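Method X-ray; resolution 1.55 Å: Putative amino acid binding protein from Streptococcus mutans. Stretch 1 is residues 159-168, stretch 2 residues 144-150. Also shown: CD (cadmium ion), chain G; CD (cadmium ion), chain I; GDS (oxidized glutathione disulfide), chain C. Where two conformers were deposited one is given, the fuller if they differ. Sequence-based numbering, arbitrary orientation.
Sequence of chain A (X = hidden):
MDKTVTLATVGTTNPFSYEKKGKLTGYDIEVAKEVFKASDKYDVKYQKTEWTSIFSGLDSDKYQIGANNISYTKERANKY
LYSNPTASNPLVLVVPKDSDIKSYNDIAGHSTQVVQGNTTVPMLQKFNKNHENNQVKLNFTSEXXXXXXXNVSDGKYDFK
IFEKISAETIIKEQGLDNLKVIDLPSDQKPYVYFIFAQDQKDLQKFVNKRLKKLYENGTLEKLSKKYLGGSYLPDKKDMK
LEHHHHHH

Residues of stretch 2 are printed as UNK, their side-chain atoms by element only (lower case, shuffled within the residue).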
# COMPACT_ATOMS: atom_id res chain seq x y z
N PHE A 159 17.54 0.81 -8.41
CA PHE A 159 16.62 -0.17 -7.87
C PHE A 159 15.42 0.55 -7.28
O PHE A 159 15.53 1.77 -7.01
CB PHE A 159 17.27 -1.04 -6.76
CG PHE A 159 17.58 -0.32 -5.48
CD1 PHE A 159 18.79 0.30 -5.30
CD2 PHE A 159 16.66 -0.27 -4.44
CE1 PHE A 159 19.09 0.92 -4.14
CE2 PHE A 159 16.94 0.34 -3.27
CZ PHE A 159 18.19 0.96 -3.11
N LYS A 160 14.34 -0.20 -7.02
CA LYS A 160 13.20 0.33 -6.24
C LYS A 160 12.66 -0.80 -5.36
O LYS A 160 12.38 -1.88 -5.84
CB LYS A 160 12.09 0.84 -7.16
CG LYS A 160 10.80 1.30 -6.46
CD LYS A 160 11.04 2.49 -5.55
CE LYS A 160 9.74 2.93 -4.90
NZ LYS A 160 9.94 4.04 -3.95
N ILE A 161 12.52 -0.51 -4.07
CA ILE A 161 11.90 -1.42 -3.12
C ILE A 161 10.41 -1.07 -2.95
O ILE A 161 10.05 0.09 -2.72
CB ILE A 161 12.57 -1.41 -1.75
CG1 ILE A 161 14.04 -1.81 -1.88
CG2 ILE A 161 11.84 -2.33 -0.78
CD1 ILE A 161 14.82 -1.62 -0.61
N PHE A 162 9.54 -2.04 -3.16
CA PHE A 162 8.12 -1.82 -2.95
C PHE A 162 7.42 -3.13 -2.73
O PHE A 162 8.02 -4.20 -2.95
CB PHE A 162 7.49 -1.12 -4.18
CG PHE A 162 6.19 -0.39 -3.82
CD1 PHE A 162 6.23 0.76 -3.03
CD2 PHE A 162 4.98 -0.89 -4.18
CE1 PHE A 162 5.06 1.40 -2.62
CE2 PHE A 162 3.79 -0.25 -3.76
CZ PHE A 162 3.86 0.92 -2.99
N GLU A 163 6.15 -3.09 -2.35
CA GLU A 163 5.34 -4.32 -2.26
C GLU A 163 5.28 -5.07 -3.61
O GLU A 163 5.17 -4.47 -4.65
CB GLU A 163 3.92 -3.98 -1.80
CG GLU A 163 3.76 -3.73 -0.31
CD GLU A 163 4.23 -2.41 0.23
OE1 GLU A 163 4.48 -1.46 -0.53
OE2 GLU A 163 4.33 -2.38 1.45
N LYS A 164 5.32 -6.40 -3.52
CA LYS A 164 5.33 -7.29 -4.65
C LYS A 164 4.12 -7.14 -5.55
O LYS A 164 4.28 -7.15 -6.74
CB LYS A 164 5.37 -8.73 -4.13
CG LYS A 164 5.64 -9.76 -5.19
CD LYS A 164 6.09 -11.06 -4.54
CE LYS A 164 6.66 -12.01 -5.60
NZ LYS A 164 7.06 -13.27 -4.97
N ILE A 165 2.92 -7.05 -5.00
CA ILE A 165 1.74 -7.09 -5.83
C ILE A 165 1.74 -5.90 -6.83
O ILE A 165 1.56 -6.09 -8.05
CB ILE A 165 0.47 -7.13 -4.99
CG1 ILE A 165 0.33 -8.43 -4.20
CG2 ILE A 165 -0.77 -6.94 -5.90
CD1 ILE A 165 -0.70 -8.42 -3.12
N SER A 166 2.02 -4.69 -6.36
CA SER A 166 2.09 -3.57 -7.27
C SER A 166 3.29 -3.64 -8.20
O SER A 166 3.19 -3.34 -9.36
CB SER A 166 2.10 -2.22 -6.55
OG SER A 166 0.84 -1.92 -6.02
N ALA A 167 4.44 -4.05 -7.66
CA ALA A 167 5.63 -4.15 -8.51
C ALA A 167 5.37 -5.06 -9.70
O ALA A 167 5.67 -4.71 -10.84
CB ALA A 167 6.82 -4.64 -7.72
N GLU A 168 4.87 -6.25 -9.42
CA GLU A 168 4.63 -7.25 -10.46
C GLU A 168 3.56 -6.78 -11.42
O GLU A 168 3.69 -6.92 -12.65
CB GLU A 168 4.32 -8.61 -9.84
CG GLU A 168 5.53 -9.21 -9.13
CD GLU A 168 5.34 -10.64 -8.73
OE1 GLU A 168 4.21 -11.05 -8.38
OE2 GLU A 168 6.36 -11.35 -8.75
N UNK A 144 4.96 9.21 -9.06
CA UNK A 144 4.25 8.02 -8.63
C UNK A 144 5.05 6.74 -8.87
O UNK A 144 6.12 6.75 -9.44
o UNK A 144 3.73 7.19 -11.33
c UNK A 144 2.84 7.94 -9.23
o UNK A 144 1.89 8.39 -11.32
c UNK A 144 2.84 7.83 -10.71
N UNK A 145 4.54 5.65 -8.32
CA UNK A 145 5.28 4.40 -8.28
C UNK A 145 5.61 3.91 -9.67
O UNK A 145 6.73 3.43 -9.91
c UNK A 145 5.05 1.96 -7.46
c UNK A 145 4.01 0.97 -6.89
c UNK A 145 6.39 1.90 -6.73
c UNK A 145 4.45 3.39 -7.52
N UNK A 146 4.65 3.91 -10.58
CA UNK A 146 4.94 3.43 -11.93
C UNK A 146 6.07 4.27 -12.56
O UNK A 146 6.89 3.74 -13.27
c UNK A 146 3.68 3.47 -12.78
N UNK A 147 6.06 5.57 -12.30
CA UNK A 147 7.06 6.50 -12.82
C UNK A 147 8.44 6.04 -12.30
O UNK A 147 9.43 6.05 -13.02
c UNK A 147 8.24 10.47 -14.44
c UNK A 147 8.69 9.63 -12.45
c UNK A 147 6.74 7.92 -12.33
n UNK A 147 9.08 10.54 -13.41
n UNK A 147 7.34 9.54 -14.18
c UNK A 147 7.59 9.00 -12.93
N UNK A 148 8.50 5.69 -11.01
CA UNK A 148 9.76 5.33 -10.40
C UNK A 148 10.22 3.99 -10.93
O UNK A 148 11.44 3.81 -11.21
c UNK A 148 9.65 5.29 -8.89
c UNK A 148 9.04 6.38 -6.71
n UNK A 148 7.87 6.66 -6.18
o UNK A 148 9.95 5.94 -6.08
c UNK A 148 9.21 6.61 -8.20
N UNK A 149 9.30 3.05 -11.11
CA UNK A 149 9.65 1.75 -11.66
C UNK A 149 10.17 1.87 -13.10
O UNK A 149 11.22 1.32 -13.46
c UNK A 149 7.16 -0.46 -9.72
c UNK A 149 8.32 0.45 -10.03
c UNK A 149 8.77 -0.53 -12.32
c UNK A 149 8.51 0.74 -11.51
N UNK A 150 9.47 2.66 -13.91
CA UNK A 150 9.97 2.95 -15.25
C UNK A 150 11.37 3.60 -15.23
O UNK A 150 12.20 3.31 -16.07
c UNK A 150 6.54 3.27 -19.04
n UNK A 150 5.38 2.66 -18.97
c UNK A 150 9.26 3.99 -17.46
c UNK A 150 8.17 4.81 -18.11
n UNK A 150 6.90 4.10 -18.08
c UNK A 150 8.98 3.84 -15.99
n UNK A 150 7.34 3.05 -20.08
CD CD G . 5.51 8.94 -15.40
CD CD I . 2.46 7.74 -13.35
CD1 GDS C . 3.39 11.44 -3.53
N2 GDS C . 3.83 10.44 -4.52
CA2 GDS C . 2.79 9.69 -5.12
C2 GDS C . 2.07 10.25 -6.29
O2 GDS C . 0.92 9.86 -6.58
CB2 GDS C . 2.32 8.37 -4.63
SG2 GDS C . 3.33 7.70 -3.33
N3 GDS C . 2.76 11.25 -7.08
CA3 GDS C . 2.07 11.89 -8.20
C3 GDS C . 1.74 13.28 -7.65
OE3 GDS C . 1.78 14.31 -8.40
OE4 GDS C . 1.42 13.47 -6.44
N4 GDS C . 4.07 4.60 -2.71
CA4 GDS C . 5.15 4.53 -3.66
C4 GDS C . 6.46 4.72 -2.98
OE5 GDS C . 6.59 4.51 -1.73
OE6 GDS C . 7.44 5.03 -3.71
C5 GDS C . 2.73 4.53 -3.20
O5 GDS C . 2.52 4.36 -4.40
CA5 GDS C . 1.71 4.75 -2.17
N5 GDS C . 1.93 4.25 -0.87
CB5 GDS C . 1.00 6.06 -2.29
SG5 GDS C . 2.11 7.38 -1.74
CA6 GDS C . 3.69 1.20 2.28
C6 GDS C . 3.30 2.10 3.44
OE7 GDS C . 3.97 3.14 3.64
OE8 GDS C . 2.31 1.82 4.17
N6 GDS C . 2.90 -0.04 2.40
CB6 GDS C . 3.46 1.88 0.97
CG6 GDS C . 2.09 2.59 0.99
CD6 GDS C . 1.76 2.93 -0.45
O6 GDS C . 1.32 2.14 -1.29
O HOH W 1 4.24 6.78 -14.80
O HOH W 2 7.00 7.79 -16.63
O HOH W 3 0.62 8.50 -14.81
O HOH W 4 0.99 5.64 -12.79

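Position 144 carries four side-chain atoms, two carbons in line with the second bearing two oxygens. This short carboxylate lies far from stretch 1 and makes no contact with it. Both oxygens instead bind a cadmium ion, at 2.2 and 2.5 Å from the metal, and waters fill further sites around it. The more distant of these oxygens also accepts a hydrogen bond from the backbone N of position 147, at 3.0 Å, so that the side chain caps the start of the helix. The residue is Asp144.

Position 145 has four carbons, forked at the second, and its CA-to-CB bond points toward stretch 1. One terminal methyl sits over a face of the Phe162 ring, 3.7 Å from the centroid and 28° off the ring normal, a CH-pi contact; the same carbon is 3.4 Å from Phe162 CE2 and 3.7 Å from Ser166 CB. The other methyl is 4.0 Å from Lys160 CE. A fork beyond CB identifies Leu145, with CD2 over the ring and CD1 beside the lysine chain.

Position 146 has a single side-chain carbon, pointing away from stretch 1 and touching nothing there. It is Ala146.

At position 147 one carbon leads to a five-membered ring of three carbons and two nitrogens. The ring is out of reach of stretch 1, and one nitrogen binds the second cadmium ion at 2.3 Å. This is His147, coordinating through ND1; a water lying between the two ions is a ligand of both.

Position 148 shows three carbons in a row, the third carrying one oxygen and one nitrogen, hence an amide. It points toward stretch 1, where its oxygen accepts a hydrogen bond from Lys160 NZ at 2.9 Å. The residue is Gln148, and its NE2 donates to OE6 of the oxidized glutathione disulfide at 3.0 Å.

Position 149 has four carbons, forked at the first, with one arm two carbons long. Its CA-to-CB bond points sideways, but the end of the long arm comes nearer and lies 4.2 Å from Ala167 CA, while the inner carbon of that arm is 4.4 Å from Lys160 CG. Branching at CB makes it Ile149.

Position 150 runs through three carbons and a nitrogen to a carbon bearing two more nitrogens. This guanidinium chain stays clear of stretch 1 and touches a crystal neighbour. It is Arg150.

The contact joins an apolar patch to a polar end. Leu145 and Ile149, one helical turn apart, pack against Phe162, Ser166, Ala167 and the aliphatic part of Lys160, whose extended end carries its ammonium to Gln148. Lys160 NZ also donates to GDS OE6 at 2.7 Å, so lysine and glutamine, already bonded to each other, converge on one ligand oxygen. GDS O6 lies at the edge of the Phe162 ring, near its plane, 3.3 Å from CZ, while Leu145 CD2 covers one face. The ligand thus extends an interface that buries 313 Å² between the two stretches.

Stretch 2 144-150: DLAHQIR
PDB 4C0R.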